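Side-chain contacts in putative glucoamylase (Bacteroides uniformis, PDB 4GL3), which probably hydrolyses glycosidic bonds of glucans, acting as a glucoamylase-like glycoside hydrolase: residues G352-G357 with N370-S375; L13-L18 with Y339-M344; L202-P207 with L410-F415; F167-G170 with M174-H177; Q139-T142 with T147-R150. All coordinates share one frame; numbering follows the deposited sequence.

Contact 1: residues G352-G357 with N370-S375; sequences GDRLWG and NWFAPS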
# COMPACT_ATOMS: atom_id res chain seq x y z
N GLY A 352 17.41 14.62 10.31
CA GLY A 352 16.56 14.10 11.40
C GLY A 352 16.03 15.12 12.39
O GLY A 352 14.92 14.98 12.92
N ASP A 353 16.80 16.16 12.66
CA ASP A 353 16.35 17.19 13.60
C ASP A 353 15.06 17.87 13.10
O ASP A 353 14.25 18.31 13.90
CB ASP A 353 17.47 18.20 13.89
CG ASP A 353 17.98 18.91 12.62
OD1 ASP A 353 18.11 18.31 11.51
OD2 ASP A 353 18.29 20.11 12.73
N ARG A 354 14.82 17.89 11.79
CA ARG A 354 13.59 18.50 11.28
C ARG A 354 12.62 17.51 10.67
O ARG A 354 11.42 17.79 10.57
CB ARG A 354 13.93 19.62 10.30
CG ARG A 354 14.61 20.79 11.00
CD ARG A 354 14.74 22.01 10.12
NE ARG A 354 13.45 22.56 9.73
CZ ARG A 354 13.33 23.61 8.93
NH1 ARG A 354 14.43 24.19 8.48
NH2 ARG A 354 12.14 24.06 8.59
N LEU A 355 13.09 16.32 10.30
CA LEU A 355 12.23 15.31 9.63
C LEU A 355 11.80 14.14 10.51
O LEU A 355 10.82 13.46 10.22
CB LEU A 355 13.00 14.76 8.42
CG LEU A 355 12.33 13.83 7.41
CD1 LEU A 355 11.10 14.49 6.82
CD2 LEU A 355 13.34 13.47 6.32
N TRP A 356 12.55 13.85 11.57
CA TRP A 356 12.28 12.65 12.39
C TRP A 356 11.48 13.09 13.59
O TRP A 356 11.84 14.05 14.22
CB TRP A 356 13.61 12.04 12.87
CG TRP A 356 13.49 10.87 13.80
CD1 TRP A 356 13.66 10.88 15.15
CD2 TRP A 356 13.22 9.51 13.44
NE1 TRP A 356 13.49 9.60 15.66
CE2 TRP A 356 13.22 8.75 14.62
CE3 TRP A 356 12.99 8.87 12.22
CZ2 TRP A 356 12.99 7.37 14.62
CZ3 TRP A 356 12.76 7.51 12.22
CH2 TRP A 356 12.78 6.77 13.41
N GLY A 357 10.44 12.38 13.96
CA GLY A 357 9.68 12.76 15.16
C GLY A 357 8.95 11.56 15.73
O GLY A 357 9.37 10.41 15.52
N ASN A 370 12.54 25.35 2.21
CA ASN A 370 12.83 25.10 3.62
C ASN A 370 11.62 24.60 4.41
O ASN A 370 11.38 25.05 5.51
CB ASN A 370 13.47 26.35 4.25
CG ASN A 370 14.09 26.07 5.61
OD1 ASN A 370 14.54 24.96 5.91
ND2 ASN A 370 14.09 27.08 6.46
N TRP A 371 10.87 23.67 3.84
CA TRP A 371 9.64 23.20 4.43
C TRP A 371 9.73 21.72 4.78
O TRP A 371 10.23 20.89 4.00
CB TRP A 371 8.49 23.46 3.45
CG TRP A 371 7.19 22.87 3.85
CD1 TRP A 371 6.24 23.44 4.64
CD2 TRP A 371 6.67 21.58 3.46
NE1 TRP A 371 5.17 22.59 4.78
CE2 TRP A 371 5.40 21.45 4.06
CE3 TRP A 371 7.15 20.54 2.65
CZ2 TRP A 371 4.63 20.30 3.93
CZ3 TRP A 371 6.36 19.41 2.50
CH2 TRP A 371 5.10 19.30 3.12
N PHE A 372 9.25 21.38 5.97
CA PHE A 372 9.12 20.00 6.41
C PHE A 372 7.66 19.80 6.85
O PHE A 372 7.14 20.60 7.62
CB PHE A 372 10.09 19.74 7.56
CG PHE A 372 11.54 19.77 7.14
CD1 PHE A 372 12.19 20.96 6.96
CD2 PHE A 372 12.22 18.58 6.86
CE1 PHE A 372 13.50 20.97 6.52
CE2 PHE A 372 13.52 18.58 6.41
CZ PHE A 372 14.16 19.78 6.24
N ALA A 373 7.03 18.76 6.31
CA ALA A 373 5.65 18.42 6.61
C ALA A 373 5.47 18.33 8.14
O ALA A 373 6.32 17.79 8.84
CB ALA A 373 5.31 17.10 5.98
N PRO A 374 4.33 18.82 8.65
CA PRO A 374 4.06 18.59 10.04
C PRO A 374 3.34 17.24 10.25
O PRO A 374 3.03 16.90 11.36
CB PRO A 374 3.11 19.76 10.40
CG PRO A 374 2.30 19.92 9.15
CD PRO A 374 3.27 19.63 8.01
N SER A 375 3.09 16.47 9.20
CA SER A 375 2.15 15.39 9.26
C SER A 375 2.82 14.03 9.10
O SER A 375 3.95 13.90 8.61
CB SER A 375 1.16 15.55 8.09
OG SER A 375 1.91 15.70 6.91
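Arg354 lies across the ring of Phe372, and the two side chains cross at about a right angle. Arg354 CB sits over the centre of one ring face, 3.8 Å from the centroid, a CH-pi contact. The arginine chain then bends at chi3 (63°), which lets the guanidinium stay near the ring. The group is not stacked flat, because its plane makes 43° with the ring. Phe372 CD1 lies over one guanidinium face, and NE is 3.4 Å from Phe372 CD1. Beyond the ring, NH1 gives a weak hydrogen bond to Asn370 OD1 (2.7 Å). There the guanidinium and amide planes are nearly perpendicular (84°). NH2 gives another weak bond to the Asn370 O (3.3 Å). Arg354 was modelled in two conformers, so the guanidinium contacts describe one of them. Leu355 adds an apolar touch, with CB 4.2 Å from Phe372 CD2. Replacing Phe372 by an alanine would probably leave the arginine chain without its supporting ring face, held near its tip mainly by the weak bonds to Asn370. Asn370 and Trp371 form a G1 beta bulge opposite Asn366. Strand 371-372 pairs with strand 365-366, while helix 352-355 runs directly into strand 356-357, which pairs with strand 360-361.

Contact 2: residues L13-L18 with Y339-M344; sequences LSDDEL and YSLEAM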
# COMPACT_ATOMS: atom_id res chain seq x y z
N LEU A 13 24.35 4.25 13.71
CA LEU A 13 23.68 2.98 13.81
C LEU A 13 24.11 2.09 12.62
O LEU A 13 24.32 2.57 11.49
CB LEU A 13 22.14 3.20 13.82
CG LEU A 13 21.51 4.09 14.92
CD1 LEU A 13 20.00 4.18 14.69
CD2 LEU A 13 21.83 3.57 16.32
N SER A 14 24.27 0.79 12.85
CA SER A 14 24.37 -0.16 11.74
C SER A 14 23.10 -0.14 10.91
O SER A 14 22.04 0.40 11.32
CB SER A 14 24.60 -1.58 12.26
OG SER A 14 23.42 -2.07 12.85
N ASP A 15 23.17 -0.71 9.72
CA ASP A 15 21.97 -0.72 8.89
C ASP A 15 20.85 -1.48 9.59
O ASP A 15 19.70 -1.06 9.54
CB ASP A 15 22.25 -1.30 7.50
CG ASP A 15 23.00 -0.33 6.59
OD1 ASP A 15 23.00 0.90 6.82
OD2 ASP A 15 23.57 -0.80 5.60
N ASP A 16 21.17 -2.60 10.25
CA ASP A 16 20.13 -3.36 10.96
C ASP A 16 19.50 -2.54 12.09
O ASP A 16 18.27 -2.56 12.27
CB ASP A 16 20.69 -4.69 11.49
CG ASP A 16 20.80 -5.75 10.41
OD1 ASP A 16 19.78 -6.08 9.77
OD2 ASP A 16 21.90 -6.28 10.20
N GLU A 17 20.32 -1.82 12.86
CA GLU A 17 19.82 -0.93 13.92
C GLU A 17 18.92 0.21 13.42
O GLU A 17 17.88 0.52 14.02
CB GLU A 17 20.99 -0.34 14.71
CG GLU A 17 21.68 -1.37 15.56
CD GLU A 17 22.99 -0.88 16.17
OE1 GLU A 17 23.61 0.10 15.67
OE2 GLU A 17 23.42 -1.51 17.15
N LEU A 18 19.35 0.82 12.32
CA LEU A 18 18.61 1.89 11.68
C LEU A 18 17.27 1.37 11.19
O LEU A 18 16.25 2.01 11.45
CB LEU A 18 19.42 2.49 10.52
CG LEU A 18 18.80 3.71 9.82
CD1 LEU A 18 18.54 4.82 10.85
CD2 LEU A 18 19.72 4.16 8.67
N TYR A 339 20.62 1.82 -2.37
CA TYR A 339 20.23 3.19 -2.63
C TYR A 339 19.17 3.65 -1.64
O TYR A 339 19.19 4.80 -1.22
CB TYR A 339 19.76 3.33 -4.08
CG TYR A 339 20.83 3.03 -5.14
CD1 TYR A 339 22.19 3.21 -4.88
CD2 TYR A 339 20.45 2.64 -6.41
CE1 TYR A 339 23.14 2.95 -5.87
CE2 TYR A 339 21.38 2.39 -7.40
CZ TYR A 339 22.71 2.55 -7.13
OH TYR A 339 23.56 2.30 -8.14
N SER A 340 18.27 2.75 -1.23
CA SER A 340 17.27 3.08 -0.24
C SER A 340 17.89 3.26 1.12
O SER A 340 17.53 4.19 1.83
CB SER A 340 16.16 2.04 -0.19
OG SER A 340 15.47 1.98 -1.44
N LEU A 341 18.83 2.39 1.50
CA LEU A 341 19.55 2.57 2.76
C LEU A 341 20.35 3.89 2.80
O LEU A 341 20.51 4.49 3.87
CB LEU A 341 20.44 1.35 3.09
CG LEU A 341 19.62 0.13 3.56
CD1 LEU A 341 20.39 -1.18 3.40
CD2 LEU A 341 19.17 0.34 5.00
N GLU A 342 20.87 4.34 1.66
CA GLU A 342 21.63 5.59 1.57
C GLU A 342 20.68 6.80 1.89
O GLU A 342 21.03 7.71 2.66
CB GLU A 342 22.22 5.72 0.17
CG GLU A 342 23.14 6.90 -0.07
CD GLU A 342 23.94 6.77 -1.36
OE1 GLU A 342 23.59 5.94 -2.25
OE2 GLU A 342 24.95 7.50 -1.50
N ALA A 343 19.48 6.76 1.33
CA ALA A 343 18.48 7.81 1.54
C ALA A 343 18.00 7.77 2.99
O ALA A 343 17.86 8.81 3.63
CB ALA A 343 17.29 7.62 0.58
N MSE A 344 17.78 6.56 3.51
CA MSE A 344 17.35 6.38 4.89
C MSE A 344 18.33 7.01 5.87
O MSE A 344 17.94 7.72 6.80
CB MSE A 344 17.19 4.90 5.23
CG MSE A 344 16.38 4.63 6.50
SE MSE A 344 16.32 2.70 6.97
CE MSE A 344 15.39 2.02 5.43
O HOH W 1 23.07 3.22 5.18
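The carboxylate of Asp15 is the flat group that reaches across this contact, and its two oxygens have different surroundings. OD2 rests against a methyl of Leu341, 3.9 Å from CD1. OD1 is the polar end. It accepts a hydrogen bond from a water at 2.8 Å, and the same water also donates to Leu341 O at 3.1 Å. This water therefore bridges a side chain of one helix and the backbone of the other. The stronger partner of OD1 is Arg345, which makes a salt bridge through NH2 and also holds Leu13 O. A bound glycerol, probably from the crystallisation liquor, lies close to the Asp15 side chain.

Deeper in, Leu18 and Met344 lie alongside each other, pointing opposite ways. Met344 is a selenomethionine, and its SE lies 3.9 Å from Leu18 CG. Leu18 CD2 meets Met344 CG at 4.0 Å. The first two torsions of Met344 are both anti (chi1 -164°, chi2 -176°) and carry SE out to Leu18. The bend at the third swings only the terminal CE.

The start of helix 15-27 is closed by a capping box. Ser14 OG accepts from Glu17 N (3.1 Å, 167°), and Ser14 N gives a bond back to Glu17 OE1 (3.0 Å).

Around this seam, Met19 and Val22 of helix 15-27 also touch Met344. Leu18 reaches Tyr348 of helix 337-349, and Leu330 of helix 326-331 packs on Met344. The contact thus lays the first turn of helix 15-27 beside helix 337-349.

Contact 3: residues L202-P207 with L410-F415; sequences LGASSP and LRRLGF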
# COMPACT_ATOMS: atom_id res chain seq x y z
N LEU A 202 -7.19 -10.19 -6.61
CA LEU A 202 -8.18 -10.66 -5.63
C LEU A 202 -9.50 -11.00 -6.32
O LEU A 202 -10.14 -12.03 -6.01
CB LEU A 202 -8.40 -9.63 -4.52
CG LEU A 202 -7.19 -9.36 -3.58
CD1 LEU A 202 -7.45 -8.23 -2.58
CD2 LEU A 202 -6.80 -10.64 -2.87
N GLY A 203 -9.93 -10.17 -7.26
CA GLY A 203 -11.15 -10.48 -8.05
C GLY A 203 -11.05 -11.86 -8.71
O GLY A 203 -12.02 -12.61 -8.75
N ALA A 204 -9.88 -12.20 -9.24
CA ALA A 204 -9.68 -13.48 -9.93
C ALA A 204 -9.61 -14.63 -8.92
O ALA A 204 -9.89 -15.78 -9.30
CB ALA A 204 -8.39 -13.47 -10.77
N SER A 205 -9.20 -14.30 -7.69
CA SER A 205 -8.97 -15.29 -6.62
C SER A 205 -10.23 -15.67 -5.82
O SER A 205 -10.24 -16.67 -5.11
CB SER A 205 -7.92 -14.77 -5.62
OG SER A 205 -6.69 -14.43 -6.23
N SER A 206 -11.27 -14.87 -5.92
CA SER A 206 -12.49 -15.07 -5.10
C SER A 206 -13.10 -16.45 -5.26
O SER A 206 -13.30 -16.92 -6.39
CB SER A 206 -13.56 -14.03 -5.45
OG SER A 206 -14.72 -14.18 -4.63
N PRO A 207 -13.40 -17.13 -4.13
CA PRO A 207 -14.08 -18.41 -4.23
C PRO A 207 -15.59 -18.27 -4.49
O PRO A 207 -16.24 -19.26 -4.75
CB PRO A 207 -13.86 -19.03 -2.84
CG PRO A 207 -13.82 -17.83 -1.94
CD PRO A 207 -13.02 -16.84 -2.73
N LEU A 410 -3.92 -16.24 -9.27
CA LEU A 410 -2.73 -15.96 -10.08
C LEU A 410 -2.65 -16.95 -11.22
O LEU A 410 -2.34 -16.55 -12.33
CB LEU A 410 -1.47 -16.01 -9.24
CG LEU A 410 -1.25 -14.88 -8.24
CD1 LEU A 410 -0.06 -15.21 -7.31
CD2 LEU A 410 -1.01 -13.55 -8.96
N ARG A 411 -2.92 -18.23 -10.98
CA ARG A 411 -2.92 -19.21 -12.06
C ARG A 411 -3.98 -18.91 -13.11
O ARG A 411 -3.70 -18.98 -14.29
CB ARG A 411 -3.13 -20.64 -11.55
CG ARG A 411 -1.90 -21.26 -10.96
CD ARG A 411 -1.95 -22.77 -11.03
NE ARG A 411 -1.15 -23.34 -9.97
CZ ARG A 411 0.13 -23.64 -10.10
NH1 ARG A 411 0.76 -23.45 -11.26
NH2 ARG A 411 0.78 -24.14 -9.06
N ARG A 412 -5.20 -18.55 -12.68
CA ARG A 412 -6.27 -18.22 -13.63
C ARG A 412 -5.83 -17.10 -14.57
O ARG A 412 -6.16 -17.14 -15.74
CB ARG A 412 -7.57 -17.76 -12.90
CG ARG A 412 -8.30 -18.87 -12.21
CD ARG A 412 -9.61 -18.39 -11.64
NE ARG A 412 -10.57 -18.09 -12.70
CZ ARG A 412 -11.27 -16.98 -12.81
NH1 ARG A 412 -11.19 -16.02 -11.92
NH2 ARG A 412 -12.07 -16.82 -13.85
N LEU A 413 -5.09 -16.11 -14.06
CA LEU A 413 -4.67 -14.98 -14.84
C LEU A 413 -3.39 -15.25 -15.64
O LEU A 413 -2.96 -14.37 -16.34
CB LEU A 413 -4.53 -13.74 -13.98
CG LEU A 413 -5.81 -13.22 -13.34
CD1 LEU A 413 -5.53 -11.95 -12.55
CD2 LEU A 413 -6.91 -13.06 -14.39
N GLY A 414 -2.84 -16.46 -15.57
CA GLY A 414 -1.71 -16.82 -16.39
C GLY A 414 -0.37 -16.51 -15.76
O GLY A 414 0.64 -16.52 -16.44
N PHE A 415 -0.31 -16.26 -14.47
CA PHE A 415 1.00 -15.92 -13.86
C PHE A 415 1.86 -17.15 -13.63
O PHE A 415 1.32 -18.23 -13.43
CB PHE A 415 0.85 -15.28 -12.50
CG PHE A 415 0.45 -13.85 -12.54
CD1 PHE A 415 -0.88 -13.50 -12.73
CD2 PHE A 415 1.39 -12.86 -12.41
CE1 PHE A 415 -1.26 -12.16 -12.73
CE2 PHE A 415 1.03 -11.54 -12.44
CZ PHE A 415 -0.31 -11.19 -12.59
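Ala204 and Arg412 stand near the C-terminal ends of helices 197-205 and 404-412, with their CA atoms 6.9 Å apart. Ala204 meets the end of the second helix through its carbonyl, and the residue just after that helix through its methyl.

The carbonyl oxygen accepts a hydrogen bond from Arg412 NH1, with 2.9 Å between NH1 and Ala204 O. The bond is fairly straight, with 157° at the hydrogen. The donor lies in the carbonyl plane, on a lone pair of the oxygen, and the oxygen lies near the guanidinium plane. The arginine is turned to this position by a bend at chi3 (70°). NH1 also bonds to Ile211 O, so one nitrogen ties two backbone carbonyls. The side chain touches Glu213 of helix 213-220 as well.

The methyl of Ala204 fits against the branched end of Leu413. Ala204 CB lies 3.7 Å from both Leu413 CG and Leu413 CD1. The leucine continues onto Ile201 and Tyr216.

Helix 404-412 ends in a Schellman motif. Gly414 takes a positive phi, where a CB would clash with the preceding carbonyl oxygen. Phe415 N bonds to Leu410 O at 3.0 Å, and Gly414 N bonds to Arg411 O. The six-hairpin clan is known for the (alpha/alpha)6 barrel, and this joint between two helix C-termini probably belongs to such a helical array.

Leu410 CD2 lies over one face of the Phe415 ring, 3.7 Å above the plane and toward the rim. The Leu410 carbonyl oxygen meets the same ring at its edge.

Contact 4: residues F167-G170 with M174-H177; sequences FTQG and MYWH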
# COMPACT_ATOMS: atom_id res chain seq x y z
N PHE A 167 -18.66 -5.37 -9.25
CA PHE A 167 -18.02 -4.15 -9.66
C PHE A 167 -17.57 -4.11 -11.10
O PHE A 167 -16.99 -3.09 -11.56
CB PHE A 167 -16.91 -3.75 -8.65
CG PHE A 167 -17.45 -3.45 -7.30
CD1 PHE A 167 -17.71 -4.47 -6.39
CD2 PHE A 167 -17.82 -2.17 -6.97
CE1 PHE A 167 -18.31 -4.18 -5.16
CE2 PHE A 167 -18.34 -1.87 -5.74
CZ PHE A 167 -18.59 -2.89 -4.83
N THR A 168 -17.83 -5.19 -11.83
CA THR A 168 -17.66 -5.18 -13.25
C THR A 168 -18.85 -4.59 -14.04
O THR A 168 -18.71 -4.32 -15.26
CB THR A 168 -17.38 -6.58 -13.84
OG1 THR A 168 -18.53 -7.40 -13.72
CG2 THR A 168 -16.15 -7.23 -13.22
N GLN A 169 -20.01 -4.41 -13.39
CA GLN A 169 -21.28 -4.12 -14.13
C GLN A 169 -21.51 -5.09 -15.31
O GLN A 169 -22.11 -4.73 -16.28
CB GLN A 169 -21.26 -2.69 -14.71
CG GLN A 169 -20.96 -1.59 -13.67
CD GLN A 169 -21.24 -0.18 -14.18
OE1 GLN A 169 -22.36 0.11 -14.57
NE2 GLN A 169 -20.23 0.67 -14.21
N GLY A 170 -21.01 -6.32 -15.22
CA GLY A 170 -21.16 -7.28 -16.31
C GLY A 170 -20.27 -6.98 -17.52
O GLY A 170 -20.45 -7.60 -18.56
N MSE A 174 -13.12 -3.52 -14.28
CA MSE A 174 -13.63 -3.30 -12.91
C MSE A 174 -13.70 -1.81 -12.63
O MSE A 174 -12.90 -1.05 -13.18
CB MSE A 174 -12.76 -3.99 -11.84
CG MSE A 174 -12.73 -5.50 -11.98
SE MSE A 174 -11.46 -6.33 -10.77
CE MSE A 174 -12.64 -6.45 -9.22
N TYR A 175 -14.72 -1.41 -11.86
CA TYR A 175 -14.98 -0.05 -11.48
C TYR A 175 -14.57 0.14 -10.02
O TYR A 175 -14.74 -0.75 -9.19
CB TYR A 175 -16.49 0.31 -11.70
CG TYR A 175 -16.80 0.46 -13.16
CD1 TYR A 175 -17.08 -0.67 -13.96
CD2 TYR A 175 -16.77 1.72 -13.78
CE1 TYR A 175 -17.33 -0.55 -15.31
CE2 TYR A 175 -16.98 1.85 -15.15
CZ TYR A 175 -17.28 0.73 -15.92
OH TYR A 175 -17.48 0.85 -17.27
N TRP A 176 -14.06 1.34 -9.75
CA TRP A 176 -13.43 1.73 -8.49
C TRP A 176 -14.48 1.88 -7.35
O TRP A 176 -14.19 1.48 -6.23
CB TRP A 176 -12.63 3.02 -8.67
CG TRP A 176 -11.62 3.41 -7.62
CD1 TRP A 176 -11.82 3.57 -6.25
CD2 TRP A 176 -10.26 3.74 -7.85
NE1 TRP A 176 -10.67 3.96 -5.65
CE2 TRP A 176 -9.69 4.07 -6.60
CE3 TRP A 176 -9.49 3.82 -8.99
CZ2 TRP A 176 -8.34 4.41 -6.46
CZ3 TRP A 176 -8.13 4.18 -8.86
CH2 TRP A 176 -7.58 4.47 -7.60
N HIS A 177 -15.66 2.41 -7.65
CA HIS A 177 -16.64 2.82 -6.66
C HIS A 177 -18.03 2.28 -7.02
O HIS A 177 -18.35 1.94 -8.18
CB HIS A 177 -16.77 4.33 -6.56
CG HIS A 177 -15.49 5.10 -6.62
ND1 HIS A 177 -14.91 5.49 -7.81
CD2 HIS A 177 -14.73 5.64 -5.62
CE1 HIS A 177 -13.83 6.21 -7.54
NE2 HIS A 177 -13.69 6.31 -6.22
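Gln169 lays its amide nitrogen over the ring of Tyr175. NE2 sits 3.2 Å above the ring plane, over its centre. The amide is not flat on the ring, since the two planes are 64° apart, and the side chains cross at about a right angle. Gln169 reaches the ring because its chain is extended beyond CG (chi2 -167°), while its positive phi turns the backbone here. Atom CG also comes 4.0 Å from Tyr175 CD1.

A backbone bond pins the start of the tyrosine. Tyr175 N gives a hydrogen bond to Phe167 O at 2.8 Å. That oxygen also lies in the plane of the tyrosine ring at its edge, 3.4 Å from Tyr175 CD1. The Tyr175 hydroxyl is bonded to Gln171 OE1, which holds the far end of the side chain.

Thr168 holds OG1 between its backbone N and carbonyl carbon (chi1 68°). This leaves CG2 to meet Met174 CG at 4.0 Å, while OG1 accepts from Gly170 N at 3.1 Å. OG1 is also bonded to Asn165 O. Phe167 CB packs near Tyr175 O at 3.7 Å.

His177 NE2 is bonded to a glycerol, probably from the crystallisation liquor, which may mark a pocket. The bond from Gly170 N to Thr168 OG1 defines an ST turn, here part of the tight, buried loop that links helix 146-161 to strand 177-178.

Contact 5: residues Q139-T142 with T147-R150; sequences QYFT and TENR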
# COMPACT_ATOMS: atom_id res chain seq x y z
N GLN A 139 -3.31 -16.20 7.24
CA GLN A 139 -2.24 -17.17 7.11
C GLN A 139 -1.24 -17.11 8.23
O GLN A 139 -0.43 -18.03 8.37
CB GLN A 139 -1.53 -16.98 5.75
CG GLN A 139 -2.48 -17.18 4.57
CD GLN A 139 -3.08 -18.58 4.52
OE1 GLN A 139 -4.24 -18.80 4.90
NE2 GLN A 139 -2.26 -19.56 4.11
N TYR A 140 -1.27 -16.05 9.04
CA TYR A 140 -0.31 -15.91 10.17
C TYR A 140 -0.87 -16.42 11.50
O TYR A 140 -0.19 -17.12 12.25
CB TYR A 140 0.06 -14.44 10.37
CG TYR A 140 1.05 -14.20 11.50
CD1 TYR A 140 2.41 -14.52 11.35
CD2 TYR A 140 0.64 -13.65 12.71
CE1 TYR A 140 3.32 -14.29 12.37
CE2 TYR A 140 1.54 -13.43 13.73
CZ TYR A 140 2.88 -13.75 13.55
OH TYR A 140 3.73 -13.55 14.56
N PHE A 141 -2.11 -16.03 11.82
CA PHE A 141 -2.76 -16.41 13.10
C PHE A 141 -3.37 -17.81 13.09
O PHE A 141 -4.60 -17.96 13.12
CB PHE A 141 -3.82 -15.37 13.50
CG PHE A 141 -3.23 -14.04 13.82
CD1 PHE A 141 -2.60 -13.82 15.02
CD2 PHE A 141 -3.25 -13.03 12.90
CE1 PHE A 141 -2.00 -12.61 15.30
CE2 PHE A 141 -2.69 -11.80 13.17
CZ PHE A 141 -2.08 -11.59 14.40
N THR A 142 -2.49 -18.81 13.08
CA THR A 142 -2.85 -20.21 12.82
C THR A 142 -2.96 -21.05 14.08
O THR A 142 -3.19 -22.24 13.98
CB THR A 142 -1.78 -20.87 11.91
OG1 THR A 142 -0.53 -20.76 12.54
CG2 THR A 142 -1.66 -20.16 10.59
N THR A 147 -9.01 -16.95 20.39
CA THR A 147 -8.81 -15.70 19.71
C THR A 147 -8.44 -15.91 18.23
O THR A 147 -9.00 -15.26 17.35
CB THR A 147 -7.74 -14.85 20.41
OG1 THR A 147 -8.20 -14.55 21.73
CG2 THR A 147 -7.47 -13.57 19.68
N GLU A 148 -7.53 -16.82 17.96
CA GLU A 148 -7.01 -16.96 16.60
C GLU A 148 -7.97 -17.79 15.76
O GLU A 148 -8.08 -17.57 14.57
CB GLU A 148 -5.57 -17.51 16.56
CG GLU A 148 -4.61 -16.66 17.37
CD GLU A 148 -3.14 -16.90 17.07
OE1 GLU A 148 -2.80 -17.63 16.09
OE2 GLU A 148 -2.31 -16.31 17.81
N ASN A 149 -8.71 -18.70 16.38
CA ASN A 149 -9.75 -19.42 15.65
C ASN A 149 -10.77 -18.41 15.14
O ASN A 149 -11.21 -18.52 13.99
CB ASN A 149 -10.42 -20.49 16.51
CG ASN A 149 -9.50 -21.66 16.81
OD1 ASN A 149 -8.48 -21.87 16.15
ND2 ASN A 149 -9.87 -22.44 17.84
N ARG A 150 -11.09 -17.42 15.97
CA ARG A 150 -12.13 -16.45 15.65
C ARG A 150 -11.63 -15.44 14.62
O ARG A 150 -12.37 -15.05 13.74
CB ARG A 150 -12.55 -15.75 16.92
CG ARG A 150 -13.74 -14.80 16.77
CD ARG A 150 -15.06 -15.52 17.02
NE ARG A 150 -15.76 -15.88 15.79
CZ ARG A 150 -16.72 -15.16 15.21
NH1 ARG A 150 -17.14 -14.01 15.73
NH2 ARG A 150 -17.28 -15.60 14.07
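Glu148 OE1 comes within 3.1 Å of Phe141 C, the carbonyl carbon, without a hydrogen bond to this residue. Thr142 N is also close to OE1, at 3.2 Å, but the angle is poor. The true backbone donor to OE1 is Lys143 N, and OE2 makes a salt bridge to Arg75. The carboxylate thus has a partner at each oxygen.

The aromatic ring of Phe141 is met at its edge, not over a face, by the acid. Glu148 CD lies near the ring plane, 3.7 Å from Phe141 CD1. Ring and carboxylate planes are almost perpendicular (89°), so the acid stands against the ring rim, whose hydrogens would probably favour a negative group. On one ring face Tyr140 CD2 sits over the centre, 3.6 Å above the plane. Glu148 is extended beyond CG (chi2 -163°), which carries its carboxylate across to the turn. An alanine here would probably leave Arg75 without its acid and Lys143 N without its acceptor.

Phe141 is the centre of an inverse gamma turn, closed by a weak bond from Thr142 N to Tyr140 O. It begins the tight turn between consecutive helices 124-140 and 146-161, a helical hairpin consistent with the six-hairpin clan.

Contacts 3, 4 and 5 are buried, while contacts 1 and 2 are only partly so. Contacts 1 and 2 lie on the same side of the chain's centre and use successive elements, helix 337-349 and helix 352-355. Contact 1 rests on an arginine over a ring with weak polar bonds. Contact 2 mixes apolar packing with a water bridge. Contacts 3 and 4 are about 17 Å apart, centre to centre, and each uses a backbone carbonyl as acceptor, once from a side chain and once from the backbone. Contact 5 sets a carboxylate against a ring edge, beside a salt bridge and a backbone donor. It lies at the start of helix 146-161, and contact 4 in the loop beyond its end. Contacts 2 and 3 join distant sequence.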